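Local coordinates for protein histidine--tRNA ligase (Staphylococcus aureus, PDB 1QE0) that attaches histidine to its cognate tRNA at the expense of ATP, working as a homodimeric class II aminoacyl-tRNA synthetase, at residues 33-38 with 129-134; 137-142 with 302-307. All coordinates share one frame; numbering follows the deposited sequence.

Interactions 1 and 2 illustrate how a single sheet organises the packing around it. Both are buried, and their centres lie 9 Å apart. They meet through the neighbouring strands 123-132 and 302-309, where Ala131 N probably donates a hydrogen bond to Ile304 O (2.8 Å). Interaction 1 brings a tyrosine at a helix end onto strand 123-132 and buries 142 Å²; interaction 2 lays helix 137-153 against strand 302-309 and buries 122 Å². Van der Waals contact carries both. The chemistry diverges at the polar groups: a phenol oxygen ends the first and hydrogen-bonds Glu142 of segment 137-142, whereas the second has a carboxylate face against a methyl. Both places also touch the second subunit.

Interaction 1. Residues 33-38 with 129-134; sequences YNYKEI and VEAIGA
Tyr35 reaches Val129 and Ala131 with its ring, a small example of how one aromatic residue can reach past a strand to the next one. From CB, which is directed toward 129-134, the first torsion sets CG beside the backbone N and anti to the carbonyl carbon (chi1 -79°), swinging the ring over to strand 123-132. CD1 lies 3.9 Å from Val129 CB. One atom further out, CE1 meets Val129 CG2 at 3.8 Å and passes 4.0 Å from Glu130 O, all at an oblique angle to the ring. The tyrosine and valine side chains cross at about a right angle, and Val129 CB and CG2 both lie at the CD1-CE1 side of the ring. At the tip, OH rests 3.7 Å from Ala131 CB, while its hydrogen bond goes to Glu142 OE1 of helix 137-153. That bond ties down the far end of the ring, and Val143 and Met146 of the same helix pack against it.

Just before this tyrosine, Asn34 takes a positive phi (76°) as the C-prime residue of a Schellman motif that ends helix 13-33. Its OD1 accepts a bond from Lys36 NZ at 2.7 Å, nearly in line with the carbonyl, and its ND2 binds Asp360 of the second subunit. Strand 36-37 pairs with strand 102-111, which in turn pairs with strand 123-132; Tyr35 therefore bridges an intervening strand. A long helix leading into a strand at the dimer interface, packed on an antiparallel strand pair, corresponds to motif 1 packed against motif 2 of class II synthetases.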
# COMPACT_ATOMS: atom_id res chain seq x y z
N TYR A 33 -13.69 -9.55 0.02
CA TYR A 33 -14.00 -9.96 1.39
C TYR A 33 -14.64 -8.85 2.16
O TYR A 33 -15.13 -9.06 3.27
CB TYR A 33 -12.74 -10.40 2.11
CG TYR A 33 -12.19 -11.68 1.56
CD1 TYR A 33 -12.49 -12.89 2.20
CD2 TYR A 33 -11.45 -11.71 0.37
CE1 TYR A 33 -12.08 -14.10 1.66
CE2 TYR A 33 -11.02 -12.93 -0.19
CZ TYR A 33 -11.36 -14.12 0.46
OH TYR A 33 -11.11 -15.33 -0.12
N ASN A 34 -14.53 -7.64 1.62
CA ASN A 34 -15.13 -6.47 2.24
C ASN A 34 -14.42 -5.92 3.48
O ASN A 34 -15.08 -5.43 4.42
CB ASN A 34 -16.60 -6.76 2.53
CG ASN A 34 -17.36 -5.54 2.92
OD1 ASN A 34 -17.15 -4.47 2.37
ND2 ASN A 34 -18.26 -5.68 3.90
N TYR A 35 -13.08 -6.03 3.50
CA TYR A 35 -12.30 -5.47 4.59
C TYR A 35 -11.85 -4.10 4.10
O TYR A 35 -11.53 -3.95 2.92
CB TYR A 35 -11.09 -6.32 4.89
CG TYR A 35 -11.43 -7.51 5.70
CD1 TYR A 35 -10.98 -7.65 7.00
CD2 TYR A 35 -12.23 -8.50 5.18
CE1 TYR A 35 -11.32 -8.77 7.78
CE2 TYR A 35 -12.58 -9.62 5.96
CZ TYR A 35 -12.12 -9.74 7.25
OH TYR A 35 -12.50 -10.83 8.01
N LYS A 36 -11.88 -3.11 4.98
CA LYS A 36 -11.51 -1.74 4.64
C LYS A 36 -10.14 -1.34 5.20
O LYS A 36 -9.80 -1.71 6.31
CB LYS A 36 -12.59 -0.81 5.16
CG LYS A 36 -14.02 -1.32 4.96
CD LYS A 36 -14.47 -1.40 3.50
CE LYS A 36 -15.96 -1.72 3.40
NZ LYS A 36 -16.42 -1.93 2.00
N GLU A 37 -9.39 -0.54 4.44
CA GLU A 37 -8.04 -0.14 4.85
C GLU A 37 -7.96 0.99 5.84
O GLU A 37 -8.63 1.98 5.70
CB GLU A 37 -7.19 0.25 3.65
CG GLU A 37 -5.73 0.41 4.04
CD GLU A 37 -4.85 0.98 2.95
OE1 GLU A 37 -5.33 1.68 2.05
OE2 GLU A 37 -3.63 0.75 3.03
N ILE A 38 -7.09 0.85 6.83
CA ILE A 38 -6.91 1.88 7.82
C ILE A 38 -5.40 2.10 7.85
O ILE A 38 -4.63 1.17 7.61
CB ILE A 38 -7.45 1.43 9.20
CG1 ILE A 38 -7.34 2.54 10.25
CG2 ILE A 38 -6.71 0.19 9.69
CD1 ILE A 38 -7.80 2.08 11.62
N VAL A 129 -5.12 -8.28 8.80
CA VAL A 129 -6.55 -7.99 8.87
C VAL A 129 -7.02 -8.23 10.29
O VAL A 129 -6.41 -8.98 11.03
CB VAL A 129 -7.42 -8.84 7.95
CG1 VAL A 129 -6.74 -9.06 6.66
CG2 VAL A 129 -7.89 -10.13 8.63
N GLU A 130 -8.11 -7.58 10.65
CA GLU A 130 -8.71 -7.71 11.98
C GLU A 130 -10.20 -7.63 11.80
O GLU A 130 -10.69 -6.69 11.18
CB GLU A 130 -8.34 -6.53 12.87
CG GLU A 130 -6.90 -6.37 13.21
CD GLU A 130 -6.44 -7.43 14.14
OE1 GLU A 130 -5.22 -7.75 14.11
OE2 GLU A 130 -7.29 -7.95 14.90
N ALA A 131 -10.91 -8.63 12.28
CA ALA A 131 -12.35 -8.62 12.23
C ALA A 131 -12.72 -8.53 13.72
O ALA A 131 -12.35 -9.41 14.49
CB ALA A 131 -12.86 -9.89 11.61
N ILE A 132 -13.31 -7.43 14.16
CA ILE A 132 -13.69 -7.29 15.58
C ILE A 132 -15.22 -7.12 15.77
O ILE A 132 -15.91 -6.48 14.99
CB ILE A 132 -12.96 -6.10 16.23
CG1 ILE A 132 -11.50 -6.07 15.80
CG2 ILE A 132 -12.97 -6.20 17.75
CD1 ILE A 132 -10.86 -4.67 15.95
N GLY A 133 -15.75 -7.76 16.81
CA GLY A 133 -17.16 -7.67 17.09
C GLY A 133 -18.08 -8.75 16.57
O GLY A 133 -19.24 -8.46 16.29
N ALA A 134 -17.63 -9.99 16.44
CA ALA A 134 -18.52 -11.05 15.97
C ALA A 134 -17.95 -12.43 16.16
O ALA A 134 -17.59 -13.07 15.17
CB ALA A 134 -18.86 -10.84 14.51

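Interaction 2. Residues 137-142 with 302-307; sequences PSVDAE and TGIGFA
Ile304 and Asp140 meet at a slant, the isoleucine extended, with its end methyl over the aspartate carboxylate. Ile304 points toward the helix, and with CG1 anti to the backbone N (chi1 -177°) and a second torsion also near 180°, the chain stands straight out from its strand. Its terminal CD1 touches Asp140 CA at 3.8 Å and lies over the flat face of the carboxylate, 4.0 Å from Asp140 CG, with OD1 and OD2 each at 4.1 Å. The aspartate CB does not aim at the strand, but the carboxylate comes nearer to it. The oxygens have their own partners: OD2 forms a salt bridge with Arg288 and a hydrogen bond with Tyr234, and OD1 bonds Thr265, three partners that should fix the group's rotation and favour its charged form. On the other branch, Ile304 CG2 has a looser neighbour in Val139 CG1 at 4.3 Å.

Strand 302-309, with its glycines at 303 and 305 and helix 310-319 following directly, corresponds to motif 3 of class II synthetases. Helix 137-153 resting on it represents helix-on-sheet packing within the antiparallel catalytic fold of this class.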
# COMPACT_ATOMS: atom_id res chain seq x y z
N PRO A 137 -17.95 -18.99 14.31
CA PRO A 137 -17.23 -19.94 13.47
C PRO A 137 -17.21 -19.51 12.01
O PRO A 137 -16.17 -19.55 11.38
CB PRO A 137 -18.04 -21.21 13.63
CG PRO A 137 -18.41 -21.15 15.08
CD PRO A 137 -18.72 -19.70 15.35
N SER A 138 -18.33 -19.05 11.47
CA SER A 138 -18.35 -18.67 10.08
C SER A 138 -17.41 -17.51 9.81
O SER A 138 -16.97 -17.36 8.68
CB SER A 138 -19.76 -18.31 9.66
OG SER A 138 -20.23 -17.24 10.45
N VAL A 139 -17.11 -16.70 10.82
CA VAL A 139 -16.18 -15.56 10.63
C VAL A 139 -14.76 -16.09 10.52
O VAL A 139 -13.98 -15.69 9.65
CB VAL A 139 -16.18 -14.56 11.80
CG1 VAL A 139 -15.31 -13.38 11.45
CG2 VAL A 139 -17.58 -14.09 12.08
N ASP A 140 -14.43 -16.98 11.45
CA ASP A 140 -13.15 -17.65 11.50
C ASP A 140 -12.91 -18.29 10.15
O ASP A 140 -11.88 -18.04 9.53
CB ASP A 140 -13.19 -18.75 12.55
CG ASP A 140 -13.08 -18.23 13.95
OD1 ASP A 140 -12.30 -18.81 14.72
OD2 ASP A 140 -13.74 -17.22 14.28
N ALA A 141 -13.87 -19.08 9.69
CA ALA A 141 -13.73 -19.73 8.40
C ALA A 141 -13.42 -18.68 7.32
O ALA A 141 -12.51 -18.88 6.52
CB ALA A 141 -14.97 -20.53 8.04
N GLU A 142 -14.11 -17.54 7.35
CA GLU A 142 -13.87 -16.49 6.35
C GLU A 142 -12.43 -15.99 6.36
O GLU A 142 -11.86 -15.76 5.28
CB GLU A 142 -14.78 -15.29 6.55
CG GLU A 142 -14.48 -14.15 5.60
CD GLU A 142 -15.23 -12.89 5.96
OE1 GLU A 142 -14.67 -12.08 6.73
OE2 GLU A 142 -16.37 -12.71 5.48
N THR A 302 -14.88 -9.26 20.88
CA THR A 302 -14.17 -10.46 20.47
C THR A 302 -13.56 -10.10 19.12
O THR A 302 -13.99 -9.13 18.50
CB THR A 302 -15.14 -11.67 20.29
OG1 THR A 302 -16.48 -11.22 20.02
CG2 THR A 302 -15.14 -12.52 21.52
N GLY A 303 -12.58 -10.87 18.66
CA GLY A 303 -11.97 -10.55 17.39
C GLY A 303 -10.96 -11.58 16.92
O GLY A 303 -10.45 -12.37 17.72
N ILE A 304 -10.67 -11.57 15.62
CA ILE A 304 -9.73 -12.48 15.01
C ILE A 304 -8.97 -11.69 13.97
O ILE A 304 -9.52 -10.78 13.34
CB ILE A 304 -10.46 -13.68 14.28
CG1 ILE A 304 -9.47 -14.68 13.69
CG2 ILE A 304 -11.39 -13.16 13.20
CD1 ILE A 304 -10.11 -15.80 12.96
N GLY A 305 -7.72 -12.06 13.77
CA GLY A 305 -6.92 -11.39 12.77
C GLY A 305 -5.68 -12.21 12.51
O GLY A 305 -5.50 -13.28 13.11
N PHE A 306 -4.84 -11.71 11.62
CA PHE A 306 -3.61 -12.37 11.28
C PHE A 306 -2.71 -11.28 10.76
O PHE A 306 -3.15 -10.14 10.62
CB PHE A 306 -3.82 -13.47 10.23
CG PHE A 306 -4.36 -13.00 8.89
CD1 PHE A 306 -3.51 -12.51 7.92
CD2 PHE A 306 -5.67 -13.18 8.56
CE1 PHE A 306 -3.98 -12.20 6.66
CE2 PHE A 306 -6.15 -12.88 7.30
CZ PHE A 306 -5.31 -12.39 6.35
N ALA A 307 -1.43 -11.60 10.53
CA ALA A 307 -0.45 -10.66 10.00
C ALA A 307 0.40 -11.47 9.09
O ALA A 307 0.60 -12.64 9.33
CB ALA A 307 0.38 -10.07 11.07